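Local coordinates for protein SusD homolog (PDB 3IV0) that probably binds glycans at the outer membrane of a gut Bacteroides, its precise ligand being unknown, at residues 40-45 / 87-92; 61-66 / 77-82; 94-99 / 136-141; 461-466 / 474-479. One frame throughout, in Å; residues are numbered along the deposited sequence. Where two conformers were deposited one is given.

Interaction 1. Residues 40-45 / 87-92; sequences QRPFLT and GLIMQW
The chain at 40-45 leaves a loop through an inverse gamma turn centred on Pro42 and enters helix 43-50, while 87-92 folds through a type I beta turn from Leu88 to Gln91; the backbones come closest at Phe43 and Ile89, whose CA atoms are 5.6 Å apart. This holds the turn before helix 93-108 to the start of helix 43-50 in the N-terminal SusD region. Arg41 carries the polar half. Arg41 CG lies anti to the carbonyl carbon and the chain bends at chi2 (87°), so that the side chain crosses Leu88 at about a right angle and rests CG 3.8 Å from Leu88 CB. The guanidinium then reaches the turn: Arg41 NH1 donates to Gln91 O over 3.0 Å, with the acceptor only 2° out of the guanidinium plane and an N-H...O angle of 152°. Leu88 O sits over one face of the same group, where Arg41 NH1 comes to 2.9 Å at an angle too poor for a hydrogen bond. In the apolar half, Ile89 CD1 lies 3.9 Å from Pro42 CG, and Ile89 CG2, the other branch, meets Phe43 CD2 at 3.8 Å. The strongest partner of Arg41 lies just beyond the turn, where NH2 forms a salt bridge with Asp93. In this conformer the bonds to a turn carbonyl and a carboxylate would hold the buried guanidinium against rotation, its charge probably balanced chiefly by Asp93.

Interaction 2. Residues 61-66 / 77-82; sequences GDKYVA and RNTYPD
Tyr64 and Tyr80 cross at about a right angle, with the hydroxyl end of Tyr80 pushed in beside the first turn of helix 63-69. Tyr80 OH lies at the edge of the Tyr64 ring, in its plane and 3.6 Å from Tyr64 CD2. Farther back, Tyr80 CE2 packs against Tyr64 CB, also at 3.6 Å. The Tyr64 ring can stand beside the hydroxyl because its CG occupies the crowded position between backbone N and carbonyl carbon (chi1 63°). On the Tyr80 side, CG is anti to the carbonyl carbon, and Thr79 CG2 sits 3.6 Å above the ring plane, over the ring centre. The hydroxyl faces two backbone amides: Lys63 N and Tyr64 N each donate a weak bond to Tyr80 OH, at N-H...O angles of 120° and 131°. Lys63 CB approaches Tyr80 OH at 3.4 Å. A water 2.5 Å from Tyr80 OH donates to Gly61 O at 3.1 Å, joining the hydroxyl to the inverse gamma turn centred on Asp62. Tyr46 of helix 43-50 meets the Tyr64 ring with the two planes nearly parallel. Tyr80 thus joins two short consecutive helices in the mostly helical N-terminal part of a SusD-family protein.

Interaction 3. Residues 94-99 / 136-141; sequences VFYTAI and FFIVRA
Two nearly antiparallel helices, 93-108 and 117-142, pack here in the helical part of the SusD fold, their local axes 10.8 Å apart and crossing at -151°. The contact is apolar and buried. Phe95 and Ile138 are nearest in the backbone, and their side chains slide past each other in opposite directions. Ile138 has CG1 in the crowded position between backbone N and carbonyl carbon (chi1 60°), which leaves its two branches to separate neighbours. Ile138 CG2 presses on the Phe95 ring, coming to 3.3 Å from Phe95 CD2 and lying almost as near to CG, a tight fit. The far part of the same ring reaches the other helix one residue earlier, with Phe95 CE1 3.8 Å from Phe137 CB. An alanine in place of Phe95 would remove the ring that touches both Ile138 and Phe137, and would probably loosen the packing of the two helices. Phe43, at the start of helix 43-50, meets the Phe95 ring edge-to-face and extends this packing to a third helix. The other branch of Ile138 ends in CD1, which touches both Ile99 and Tyr96. Ile99 CD1 meets Ile138 CD1 tip to tip at 4.2 Å, whereas Tyr96 crosses Ile138 at about a right angle. The Tyr96 hydroxyl is hydrogen-bonded to Pro146 O, and next to that polar link the methyl Ile138 CD1 lies 3.3 Å from Tyr96 OH.

Interaction 4. Residues 461-466 / 474-479; sequences WPIHRN and IGLNLF
The direct polar link is one nearly straight hydrogen bond: Asn477 ND2 donates to Trp461 O over 2.9 Å, with an N-H...O angle of 165°. The donor approaches nearly along the C=O axis, and the acceptor lies 8° out of the Asn477 amide plane. A water provides a second, indirect link, accepting from Ile463 N at 3.0 Å and donating to Asn477 O at 2.9 Å. The apolar part centres on Ile463, whose CB is directed at 474-479, with CA atoms 5.8 Å apart at Ile463 and Leu476. Ile463 CG2 meets Leu476 CD2 at 3.8 Å, the two side chains crossing obliquely, and Leu476 CD2 lies 3.4 Å from Ile463 O. The longer branch of Ile463 crosses Asn477 at about a right angle and brings Ile463 CD1 over one face of the Asn477 amide, 3.7 Å from Asn477 ND2. Within 461-466, His464 ND1 accepts from Asn466 N at 2.9 Å, a capping bond at the turn into helix 466-470. Outside the pair, Asn477 OD1 accepts from Arg159, its strongest polar partner, and ND2 also bonds to Phe142 O at the end of helix 117-142. An alanine in place of Asn477 would lose the bonds to Trp461 O, Phe142 O and Arg159, and would probably leave the C-terminal tail less firmly held to the loop before helix 466-470. Used at both ends, the buried amide is fixed in its flip: the NH2 group serves two backbone carbonyls, while the oxygen faces an arginine whose charge would probably polarise it.

From the N terminus, interaction 1 closes a loop of 41 intervening residues between the start of helix 43-50 and the turn before helix 93-108. Interaction 2, a short closure between helices 63-69 and 73-79, nests within that loop. Interaction 3 follows in series, pairing helices 93-108 and 117-142, and interaction 4 closes a short loop near the C terminus; no two cross. In space, 461-466 ties the others together: its backbone amides probably hydrogen-bond to the carbonyls of Met90 in interaction 1 and Ala141 in interaction 3, and His464 reaches Asp82 of interaction 2. Interactions 2 and 3 do not touch, their nearest atoms being about 11 Å apart.

Interaction 1. Residues 40-45 / 87-92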
loop_
_atom_site.group_PDB
_atom_site.type_symbol
_atom_site.label_atom_id
_atom_site.label_comp_id
_atom_site.label_asym_id
_atom_site.label_seq_id
_atom_site.Cartn_x
_atom_site.Cartn_y
_atom_site.Cartn_z
ATOM N N GLN A 40 -4.251 -2.004 14.680
ATOM C CA GLN A 40 -4.662 -1.040 15.697
ATOM C C GLN A 40 -5.355 0.182 15.091
ATOM O O GLN A 40 -5.881 0.993 15.834
ATOM C CB GLN A 40 -3.459 -0.616 16.563
ATOM C CG GLN A 40 -2.900 -1.764 17.455
ATOM C CD GLN A 40 -1.657 -1.410 18.344
ATOM O OE1 GLN A 40 -0.863 -0.507 18.061
ATOM N NE2 GLN A 40 -1.479 -2.184 19.418
ATOM N N ARG A 41 -5.212 0.358 13.767
ATOM C CA ARG A 41 -5.831 1.466 12.985
ATOM C C ARG A 41 -6.203 0.927 11.608
ATOM O O ARG A 41 -5.453 0.135 11.036
ATOM C CB ARG A 41 -4.851 2.621 12.726
ATOM C CG ARG A 41 -4.431 3.411 13.897
ATOM C CD ARG A 41 -3.211 2.792 14.595
ATOM N NE ARG A 41 -2.880 3.476 15.845
ATOM C CZ ARG A 41 -2.171 4.605 15.904
ATOM N NH1 ARG A 41 -1.713 5.157 14.791
ATOM N NH2 ARG A 41 -1.930 5.198 17.073
ATOM N N PRO A 42 -7.324 1.389 11.031
ATOM C CA PRO A 42 -7.592 1.088 9.619
ATOM C C PRO A 42 -6.901 2.076 8.679
ATOM O O PRO A 42 -7.505 2.611 7.752
ATOM C CB PRO A 42 -9.101 1.203 9.558
ATOM C CG PRO A 42 -9.413 2.296 10.511
ATOM C CD PRO A 42 -8.433 2.138 11.634
ATOM N N PHE A 43 -5.636 2.303 8.942
ATOM C CA PHE A 43 -4.861 3.318 8.226
ATOM C C PHE A 43 -4.790 3.071 6.746
ATOM O O PHE A 43 -5.058 3.969 5.959
ATOM C CB PHE A 43 -3.439 3.368 8.823
ATOM C CG PHE A 43 -2.449 4.199 8.053
ATOM C CD1 PHE A 43 -1.786 3.659 6.950
ATOM C CD2 PHE A 43 -2.159 5.491 8.429
ATOM C CE1 PHE A 43 -0.862 4.418 6.249
ATOM C CE2 PHE A 43 -1.197 6.236 7.752
ATOM C CZ PHE A 43 -0.583 5.705 6.642
ATOM N N LEU A 44 -4.411 1.871 6.340
ATOM C CA LEU A 44 -4.177 1.623 4.910
ATOM C C LEU A 44 -5.447 1.741 4.107
ATOM O O LEU A 44 -5.429 2.363 3.018
ATOM C CB LEU A 44 -3.475 0.280 4.704
ATOM C CG LEU A 44 -3.016 -0.037 3.288
ATOM C CD1 LEU A 44 -2.246 1.119 2.649
ATOM C CD2 LEU A 44 -2.133 -1.268 3.385
ATOM N N THR A 45 -6.561 1.203 4.565
ATOM C CA THR A 45 -7.738 1.249 3.727
ATOM C C THR A 45 -8.396 2.629 3.759
ATOM O O THR A 45 -8.878 3.102 2.721
ATOM C CB THR A 45 -8.711 0.083 4.039
ATOM O OG1 THR A 45 -9.666 -0.024 2.977
ATOM C CG2 THR A 45 -9.494 0.280 5.296
ATOM N N GLY A 87 -8.852 10.118 14.588
ATOM C CA GLY A 87 -7.684 10.581 15.303
ATOM C C GLY A 87 -6.503 9.660 15.411
ATOM O O GLY A 87 -5.357 10.096 15.379
ATOM N N LEU A 88 -6.743 8.383 15.664
ATOM C CA LEU A 88 -5.623 7.458 15.729
ATOM C C LEU A 88 -4.867 7.397 14.428
ATOM O O LEU A 88 -3.667 7.222 14.417
ATOM C CB LEU A 88 -6.062 6.044 16.074
ATOM C CG LEU A 88 -6.457 5.710 17.489
ATOM C CD1 LEU A 88 -6.816 4.206 17.600
ATOM C CD2 LEU A 88 -5.360 6.091 18.452
ATOM N N ILE A 89 -5.581 7.471 13.317
ATOM C CA ILE A 89 -4.948 7.376 12.015
ATOM C C ILE A 89 -4.065 8.618 11.786
ATOM O O ILE A 89 -3.105 8.590 11.047
ATOM C CB ILE A 89 -6.036 7.230 10.928
ATOM C CG1 ILE A 89 -6.926 6.005 11.169
ATOM C CG2 ILE A 89 -5.375 7.130 9.548
ATOM C CD1 ILE A 89 -8.157 5.963 10.282
HETATM N N MSE A 90 -4.387 9.693 12.499
HETATM C CA MSE A 90 -3.635 10.939 12.413
HETATM C C MSE A 90 -2.414 11.000 13.313
HETATM O O MSE A 90 -1.785 12.034 13.443
HETATM C CB MSE A 90 -4.546 12.098 12.770
HETATM C CG MSE A 90 -5.667 12.269 11.787
HETATM SE SE MSE A 90 -7.151 13.378 12.385
HETATM C CE MSE A 90 -8.409 12.876 10.949
ATOM N N GLN A 91 -2.113 9.865 13.947
ATOM C CA GLN A 91 -0.966 9.713 14.827
ATOM C C GLN A 91 0.068 8.801 14.241
ATOM O O GLN A 91 -0.202 7.634 13.954
ATOM C CB GLN A 91 -1.416 9.185 16.192
ATOM C CG GLN A 91 -2.286 10.195 16.923
ATOM C CD GLN A 91 -2.981 9.643 18.127
ATOM O OE1 GLN A 91 -2.368 8.966 18.958
ATOM N NE2 GLN A 91 -4.260 9.893 18.228
ATOM N N TRP A 92 1.268 9.324 14.069
ATOM C CA TRP A 92 2.366 8.549 13.510
ATOM C C TRP A 92 3.147 7.743 14.534
ATOM O O TRP A 92 4.137 7.087 14.205
ATOM C CB TRP A 92 3.285 9.441 12.648
ATOM C CG TRP A 92 3.824 10.650 13.318
ATOM C CD1 TRP A 92 4.179 10.780 14.642
ATOM C CD2 TRP A 92 4.031 11.910 12.714
ATOM N NE1 TRP A 92 4.636 12.043 14.862
ATOM C CE2 TRP A 92 4.562 12.771 13.706
ATOM C CE3 TRP A 92 3.864 12.398 11.411
ATOM C CZ2 TRP A 92 4.864 14.090 13.447
ATOM C CZ3 TRP A 92 4.177 13.730 11.149
ATOM C CH2 TRP A 92 4.675 14.554 12.169
#

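Interaction 2. Residues 61-66 / 77-82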
loop_
_atom_site.group_PDB
_atom_site.type_symbol
_atom_site.label_atom_id
_atom_site.label_comp_id
_atom_site.label_asym_id
_atom_site.label_seq_id
_atom_site.Cartn_x
_atom_site.Cartn_y
_atom_site.Cartn_z
ATOM N N GLY A 61 -25.106 7.359 9.230
ATOM C CA GLY A 61 -24.453 7.426 10.542
ATOM C C GLY A 61 -22.964 7.059 10.571
ATOM O O GLY A 61 -22.246 7.452 11.509
ATOM N N ASP A 62 -22.502 6.309 9.559
ATOM C CA ASP A 62 -21.061 5.991 9.385
ATOM C C ASP A 62 -20.407 7.164 8.668
ATOM O O ASP A 62 -20.075 7.120 7.462
ATOM C CB ASP A 62 -20.911 4.698 8.580
ATOM C CG ASP A 62 -21.464 3.496 9.321
ATOM O OD1 ASP A 62 -21.249 3.407 10.554
ATOM O OD2 ASP A 62 -22.051 2.615 8.679
ATOM N N LYS A 63 -20.241 8.235 9.418
ATOM C CA LYS A 63 -19.979 9.541 8.847
ATOM C C LYS A 63 -18.620 9.612 8.170
ATOM O O LYS A 63 -18.429 10.357 7.208
ATOM C CB LYS A 63 -20.070 10.592 9.943
ATOM C CG LYS A 63 -21.502 10.816 10.403
ATOM C CD LYS A 63 -21.544 11.852 11.510
ATOM C CE LYS A 63 -22.996 12.178 11.838
ATOM N NZ LYS A 63 -23.139 13.029 13.046
ATOM N N TYR A 64 -17.679 8.802 8.636
ATOM C CA TYR A 64 -16.317 8.815 8.104
ATOM C C TYR A 64 -16.255 8.436 6.630
ATOM O O TYR A 64 -15.357 8.908 5.927
ATOM C CB TYR A 64 -15.391 7.920 8.923
ATOM C CG TYR A 64 -15.729 6.462 8.938
ATOM C CD1 TYR A 64 -15.217 5.599 8.001
ATOM C CD2 TYR A 64 -16.551 5.936 9.936
ATOM C CE1 TYR A 64 -15.513 4.254 8.016
ATOM C CE2 TYR A 64 -16.869 4.582 9.953
ATOM C CZ TYR A 64 -16.333 3.745 8.992
ATOM O OH TYR A 64 -16.600 2.408 9.030
ATOM N N VAL A 65 -17.228 7.665 6.129
ATOM C CA VAL A 65 -17.217 7.299 4.726
ATOM C C VAL A 65 -17.307 8.540 3.841
ATOM O O VAL A 65 -16.503 8.726 2.940
ATOM C CB VAL A 65 -18.334 6.310 4.368
ATOM C CG1 VAL A 65 -18.352 6.073 2.855
ATOM C CG2 VAL A 65 -18.113 5.005 5.156
ATOM N N ALA A 66 -18.335 9.355 4.049
ATOM C CA ALA A 66 -18.459 10.615 3.303
ATOM C C ALA A 66 -17.305 11.553 3.554
ATOM O O ALA A 66 -16.842 12.205 2.636
ATOM C CB ALA A 66 -19.807 11.343 3.611
ATOM N N ARG A 77 -11.583 14.639 11.745
ATOM C CA ARG A 77 -10.873 14.832 13.009
ATOM C C ARG A 77 -11.813 15.408 14.079
ATOM O O ARG A 77 -11.637 15.230 15.309
ATOM C CB ARG A 77 -9.690 15.772 12.807
ATOM C CG ARG A 77 -9.042 16.239 14.119
ATOM C CD ARG A 77 -7.934 17.252 13.899
ATOM N NE ARG A 77 -8.433 18.540 13.440
ATOM C CZ ARG A 77 -7.668 19.519 12.932
ATOM N NH1 ARG A 77 -6.350 19.374 12.789
ATOM N NH2 ARG A 77 -8.229 20.655 12.553
ATOM N N ASN A 78 -12.761 16.487 13.845
ATOM C CA ASN A 78 -13.744 16.934 14.820
ATOM C C ASN A 78 -14.743 15.825 15.250
ATOM O O ASN A 78 -15.101 15.765 16.423
ATOM C CB ASN A 78 -14.477 18.171 14.270
ATOM C CG ASN A 78 -15.381 18.832 15.304
ATOM O OD1 ASN A 78 -16.606 18.841 15.150
ATOM N ND2 ASN A 78 -14.786 19.394 16.343
ATOM N N THR A 79 -15.159 14.938 14.350
ATOM C CA THR A 79 -16.170 13.928 14.689
ATOM C C THR A 79 -15.553 12.735 15.418
ATOM O O THR A 79 -16.190 12.177 16.313
ATOM C CB THR A 79 -16.911 13.444 13.428
ATOM O OG1 THR A 79 -17.598 14.559 12.822
ATOM C CG2 THR A 79 -17.913 12.355 13.738
ATOM N N TYR A 80 -14.301 12.403 15.108
ATOM C CA TYR A 80 -13.618 11.245 15.688
ATOM C C TYR A 80 -12.233 11.660 16.185
ATOM O O TYR A 80 -11.208 11.262 15.630
ATOM C CB TYR A 80 -13.479 10.132 14.655
ATOM C CG TYR A 80 -14.742 9.708 13.958
ATOM C CD1 TYR A 80 -15.659 8.879 14.559
ATOM C CD2 TYR A 80 -15.006 10.139 12.652
ATOM C CE1 TYR A 80 -16.800 8.477 13.888
ATOM C CE2 TYR A 80 -16.131 9.750 11.991
ATOM C CZ TYR A 80 -17.033 8.905 12.601
ATOM O OH TYR A 80 -18.162 8.505 11.909
ATOM N N PRO A 81 -12.169 12.497 17.214
ATOM C CA PRO A 81 -10.897 13.131 17.513
ATOM C C PRO A 81 -9.739 12.245 17.946
ATOM O O PRO A 81 -8.603 12.618 17.726
ATOM C CB PRO A 81 -11.230 14.087 18.655
ATOM C CG PRO A 81 -12.608 13.793 19.082
ATOM C CD PRO A 81 -13.290 13.036 18.020
ATOM N N ASP A 82 -10.053 11.146 18.637
ATOM C CA ASP A 82 -9.003 10.339 19.279
ATOM C C ASP A 82 -8.986 8.858 18.888
ATOM O O ASP A 82 -7.976 8.146 19.169
ATOM C CB ASP A 82 -9.109 10.450 20.812
ATOM C CG ASP A 82 -8.733 11.800 21.329
ATOM O OD1 ASP A 82 -7.868 12.482 20.739
ATOM O OD2 ASP A 82 -9.266 12.196 22.389
HETATM O O HOH W 1 -19.604 6.747 12.988
#

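Interaction 3. Residues 94-99 / 136-141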
loop_
_atom_site.group_PDB
_atom_site.type_symbol
_atom_site.label_atom_id
_atom_site.label_comp_id
_atom_site.label_asym_id
_atom_site.label_seq_id
_atom_site.Cartn_x
_atom_site.Cartn_y
_atom_site.Cartn_z
ATOM N N VAL A 94 2.822 4.811 16.107
ATOM C CA VAL A 94 3.103 3.395 15.954
ATOM C C VAL A 94 4.106 3.143 14.840
ATOM O O VAL A 94 4.993 2.311 14.978
ATOM C CB VAL A 94 1.834 2.591 15.744
ATOM C CG1 VAL A 94 2.178 1.086 15.626
ATOM C CG2 VAL A 94 0.855 2.839 16.914
ATOM N N PHE A 95 4.039 3.902 13.750
ATOM C CA PHE A 95 5.097 3.819 12.734
ATOM C C PHE A 95 6.444 4.193 13.342
ATOM O O PHE A 95 7.466 3.558 13.014
ATOM C CB PHE A 95 4.808 4.772 11.556
ATOM C CG PHE A 95 3.679 4.320 10.669
ATOM C CD1 PHE A 95 3.853 3.245 9.808
ATOM C CD2 PHE A 95 2.475 5.007 10.639
ATOM C CE1 PHE A 95 2.819 2.859 8.977
ATOM C CE2 PHE A 95 1.462 4.596 9.809
ATOM C CZ PHE A 95 1.647 3.566 8.986
ATOM N N TYR A 96 6.490 5.237 14.187
ATOM C CA TYR A 96 7.783 5.564 14.797
ATOM C C TYR A 96 8.271 4.506 15.805
ATOM O O TYR A 96 9.483 4.369 15.987
ATOM C CB TYR A 96 7.781 6.966 15.431
ATOM C CG TYR A 96 8.034 8.044 14.406
ATOM C CD1 TYR A 96 9.287 8.229 13.857
ATOM C CD2 TYR A 96 7.007 8.827 13.944
ATOM C CE1 TYR A 96 9.495 9.155 12.896
ATOM C CE2 TYR A 96 7.212 9.772 12.994
ATOM C CZ TYR A 96 8.452 9.943 12.480
ATOM O OH TYR A 96 8.610 10.899 11.498
ATOM N N THR A 97 7.379 3.728 16.386
ATOM C CA THR A 97 7.823 2.577 17.185
ATOM C C THR A 97 8.603 1.611 16.289
ATOM O O THR A 97 9.671 1.139 16.677
ATOM C CB THR A 97 6.644 1.865 17.859
ATOM O OG1 THR A 97 5.945 2.775 18.709
ATOM C CG2 THR A 97 7.102 0.635 18.698
ATOM N N ALA A 98 8.079 1.287 15.103
ATOM C CA ALA A 98 8.785 0.477 14.138
ATOM C C ALA A 98 10.128 1.076 13.756
ATOM O O ALA A 98 11.147 0.387 13.714
ATOM C CB ALA A 98 7.896 0.238 12.881
ATOM N N ILE A 99 10.107 2.356 13.430
ATOM C CA ILE A 99 11.329 3.060 13.012
ATOM C C ILE A 99 12.388 3.037 14.109
ATOM O O ILE A 99 13.554 2.740 13.859
ATOM C CB ILE A 99 11.016 4.507 12.543
ATOM C CG1 ILE A 99 10.279 4.484 11.194
ATOM C CG2 ILE A 99 12.269 5.363 12.468
ATOM C CD1 ILE A 99 9.475 5.759 10.954
ATOM N N PHE A 136 8.215 5.799 4.290
ATOM C CA PHE A 136 7.420 6.006 3.082
ATOM C C PHE A 136 5.954 6.109 3.401
ATOM O O PHE A 136 5.287 7.025 2.903
ATOM C CB PHE A 136 7.664 4.906 2.082
ATOM C CG PHE A 136 6.843 5.024 0.823
ATOM C CD1 PHE A 136 6.984 6.120 -0.008
ATOM C CD2 PHE A 136 5.993 4.015 0.445
ATOM C CE1 PHE A 136 6.267 6.204 -1.201
ATOM C CE2 PHE A 136 5.244 4.113 -0.757
ATOM C CZ PHE A 136 5.404 5.227 -1.556
ATOM N N PHE A 137 5.431 5.217 4.228
ATOM C CA PHE A 137 4.011 5.264 4.552
ATOM C C PHE A 137 3.630 6.550 5.261
ATOM O O PHE A 137 2.535 7.122 5.020
ATOM C CB PHE A 137 3.628 4.048 5.412
ATOM C CG PHE A 137 3.121 2.873 4.607
ATOM C CD1 PHE A 137 3.792 2.422 3.495
ATOM C CD2 PHE A 137 1.959 2.232 4.981
ATOM C CE1 PHE A 137 3.294 1.364 2.766
ATOM C CE2 PHE A 137 1.454 1.176 4.250
ATOM C CZ PHE A 137 2.143 0.741 3.143
ATOM N N ILE A 138 4.469 7.054 6.160
ATOM C CA ILE A 138 4.109 8.284 6.846
ATOM C C ILE A 138 4.321 9.532 5.983
ATOM O O ILE A 138 3.608 10.518 6.142
ATOM C CB ILE A 138 4.751 8.429 8.242
ATOM C CG1 ILE A 138 6.276 8.419 8.246
ATOM C CG2 ILE A 138 4.174 7.364 9.171
ATOM C CD1 ILE A 138 6.908 8.758 9.623
ATOM N N VAL A 139 5.278 9.511 5.065
ATOM C CA VAL A 139 5.390 10.620 4.107
ATOM C C VAL A 139 4.132 10.673 3.256
ATOM O O VAL A 139 3.548 11.763 3.016
ATOM C CB VAL A 139 6.629 10.480 3.221
ATOM C CG1 VAL A 139 6.524 11.424 2.013
ATOM C CG2 VAL A 139 7.891 10.812 4.056
ATOM N N ARG A 140 3.684 9.539 2.737
ATOM C CA ARG A 140 2.495 9.543 1.904
ATOM C C ARG A 140 1.291 10.083 2.647
ATOM O O ARG A 140 0.396 10.705 2.027
ATOM C CB ARG A 140 2.134 8.152 1.384
ATOM C CG ARG A 140 3.074 7.503 0.423
ATOM C CD ARG A 140 2.397 6.348 -0.270
ATOM N NE ARG A 140 1.918 5.352 0.683
ATOM C CZ ARG A 140 1.392 4.183 0.314
ATOM N NH1 ARG A 140 1.403 3.794 -0.963
ATOM N NH2 ARG A 140 0.903 3.365 1.219
ATOM N N ALA A 141 1.171 9.809 3.939
ATOM C CA ALA A 141 0.037 10.272 4.708
ATOM C C ALA A 141 0.172 11.686 5.207
ATOM O O ALA A 141 -0.802 12.445 5.218
ATOM C CB ALA A 141 -0.235 9.315 5.918
#

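Interaction 4. Residues 461-466 / 474-479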
loop_
_atom_site.group_PDB
_atom_site.type_symbol
_atom_site.label_atom_id
_atom_site.label_comp_id
_atom_site.label_asym_id
_atom_site.label_seq_id
_atom_site.Cartn_x
_atom_site.Cartn_y
_atom_site.Cartn_z
ATOM N N TRP A 461 -3.004 14.015 5.624
ATOM C CA TRP A 461 -3.806 13.884 6.829
ATOM C C TRP A 461 -3.479 14.993 7.821
ATOM O O TRP A 461 -2.355 15.399 7.917
ATOM C CB TRP A 461 -3.535 12.511 7.497
ATOM C CG TRP A 461 -4.202 11.384 6.818
ATOM C CD1 TRP A 461 -3.874 10.848 5.616
ATOM C CD2 TRP A 461 -5.387 10.682 7.253
ATOM N NE1 TRP A 461 -4.731 9.834 5.299
ATOM C CE2 TRP A 461 -5.676 9.712 6.284
ATOM C CE3 TRP A 461 -6.191 10.751 8.405
ATOM C CZ2 TRP A 461 -6.765 8.860 6.386
ATOM C CZ3 TRP A 461 -7.254 9.924 8.512
ATOM C CH2 TRP A 461 -7.547 8.989 7.512
ATOM N N PRO A 462 -4.489 15.427 8.606
ATOM C CA PRO A 462 -4.163 16.233 9.756
ATOM C C PRO A 462 -3.210 15.491 10.673
ATOM O O PRO A 462 -3.300 14.272 10.759
ATOM C CB PRO A 462 -5.522 16.435 10.450
ATOM C CG PRO A 462 -6.563 16.159 9.374
ATOM C CD PRO A 462 -5.922 15.125 8.513
ATOM N N ILE A 463 -2.350 16.231 11.345
ATOM C CA ILE A 463 -1.468 15.685 12.379
ATOM C C ILE A 463 -2.156 15.890 13.729
ATOM O O ILE A 463 -2.466 17.022 14.100
ATOM C CB ILE A 463 -0.118 16.364 12.334
ATOM C CG1 ILE A 463 0.624 15.935 11.059
ATOM C CG2 ILE A 463 0.743 16.010 13.588
ATOM C CD1 ILE A 463 1.865 16.769 10.739
ATOM N N HIS A 464 -2.398 14.796 14.446
ATOM C CA HIS A 464 -3.035 14.858 15.761
ATOM C C HIS A 464 -2.169 15.596 16.771
ATOM O O HIS A 464 -0.955 15.524 16.756
ATOM C CB HIS A 464 -3.273 13.421 16.215
ATOM C CG HIS A 464 -4.194 13.284 17.389
ATOM N ND1 HIS A 464 -3.773 13.439 18.694
ATOM C CD2 HIS A 464 -5.516 13.014 17.439
ATOM C CE1 HIS A 464 -4.808 13.244 19.498
ATOM N NE2 HIS A 464 -5.877 12.981 18.763
ATOM N N ARG A 465 -2.826 16.298 17.684
ATOM C CA ARG A 465 -2.102 17.039 18.731
ATOM C C ARG A 465 -1.160 16.171 19.558
ATOM O O ARG A 465 -0.168 16.660 20.073
ATOM C CB ARG A 465 -3.101 17.750 19.635
ATOM C CG ARG A 465 -4.021 16.801 20.358
ATOM N N ASN A 466 -1.430 14.881 19.702
ATOM C CA ASN A 466 -0.531 14.029 20.451
ATOM C C ASN A 466 0.888 14.065 19.893
ATOM O O ASN A 466 1.880 13.890 20.616
ATOM C CB ASN A 466 -1.037 12.577 20.509
ATOM C CG ASN A 466 -2.350 12.423 21.325
ATOM O OD1 ASN A 466 -2.839 13.373 21.968
ATOM N ND2 ASN A 466 -2.945 11.235 21.247
ATOM N N ILE A 474 7.464 20.257 16.142
ATOM C CA ILE A 474 6.538 19.804 15.070
ATOM C C ILE A 474 5.509 20.890 14.737
ATOM O O ILE A 474 4.791 21.348 15.629
ATOM C CB ILE A 474 5.804 18.494 15.524
ATOM C CG1 ILE A 474 6.815 17.369 15.758
ATOM C CG2 ILE A 474 4.751 18.042 14.509
ATOM C CD1 ILE A 474 7.595 16.997 14.550
ATOM N N GLY A 475 5.414 21.297 13.468
ATOM C CA GLY A 475 4.321 22.122 13.018
ATOM C C GLY A 475 3.230 21.266 12.385
ATOM O O GLY A 475 3.499 20.164 11.868
ATOM N N LEU A 476 1.989 21.727 12.438
ATOM C CA LEU A 476 0.905 20.909 11.935
ATOM C C LEU A 476 0.765 20.971 10.409
ATOM O O LEU A 476 1.490 21.698 9.728
ATOM C CB LEU A 476 -0.405 21.297 12.612
ATOM C CG LEU A 476 -0.432 21.026 14.127
ATOM C CD1 LEU A 476 -1.747 21.488 14.680
ATOM C CD2 LEU A 476 -0.187 19.567 14.480
ATOM N N ASN A 477 -0.166 20.180 9.882
ATOM C CA ASN A 477 -0.520 20.277 8.476
ATOM C C ASN A 477 -1.586 21.366 8.359
ATOM O O ASN A 477 -2.740 21.196 8.734
ATOM C CB ASN A 477 -0.934 18.919 7.899
ATOM C CG ASN A 477 0.265 18.095 7.467
ATOM O OD1 ASN A 477 1.300 18.655 7.108
ATOM N ND2 ASN A 477 0.132 16.759 7.496
ATOM N N LEU A 478 -1.146 22.519 7.874
ATOM C CA LEU A 478 -1.878 23.763 8.066
ATOM C C LEU A 478 -3.137 23.890 7.254
ATOM O O LEU A 478 -4.037 24.681 7.601
ATOM C CB LEU A 478 -0.963 24.946 7.805
ATOM C CG LEU A 478 0.243 24.992 8.749
ATOM C CD1 LEU A 478 1.115 26.184 8.443
ATOM C CD2 LEU A 478 -0.244 25.031 10.199
ATOM N N PHE A 479 -3.291 23.104 6.186
ATOM C CA PHE A 479 -4.543 23.169 5.472
ATOM C C PHE A 479 -5.717 22.861 6.399
ATOM O O PHE A 479 -6.842 23.313 6.171
ATOM C CB PHE A 479 -4.573 22.209 4.278
ATOM C CG PHE A 479 -5.819 22.341 3.444
ATOM C CD1 PHE A 479 -5.972 23.421 2.583
ATOM C CD2 PHE A 479 -6.850 21.445 3.528
ATOM C CE1 PHE A 479 -7.109 23.555 1.841
ATOM C CE2 PHE A 479 -7.993 21.585 2.765
ATOM C CZ PHE A 479 -8.121 22.679 1.929
HETATM O O HOH W 2 -2.911 19.171 10.761
#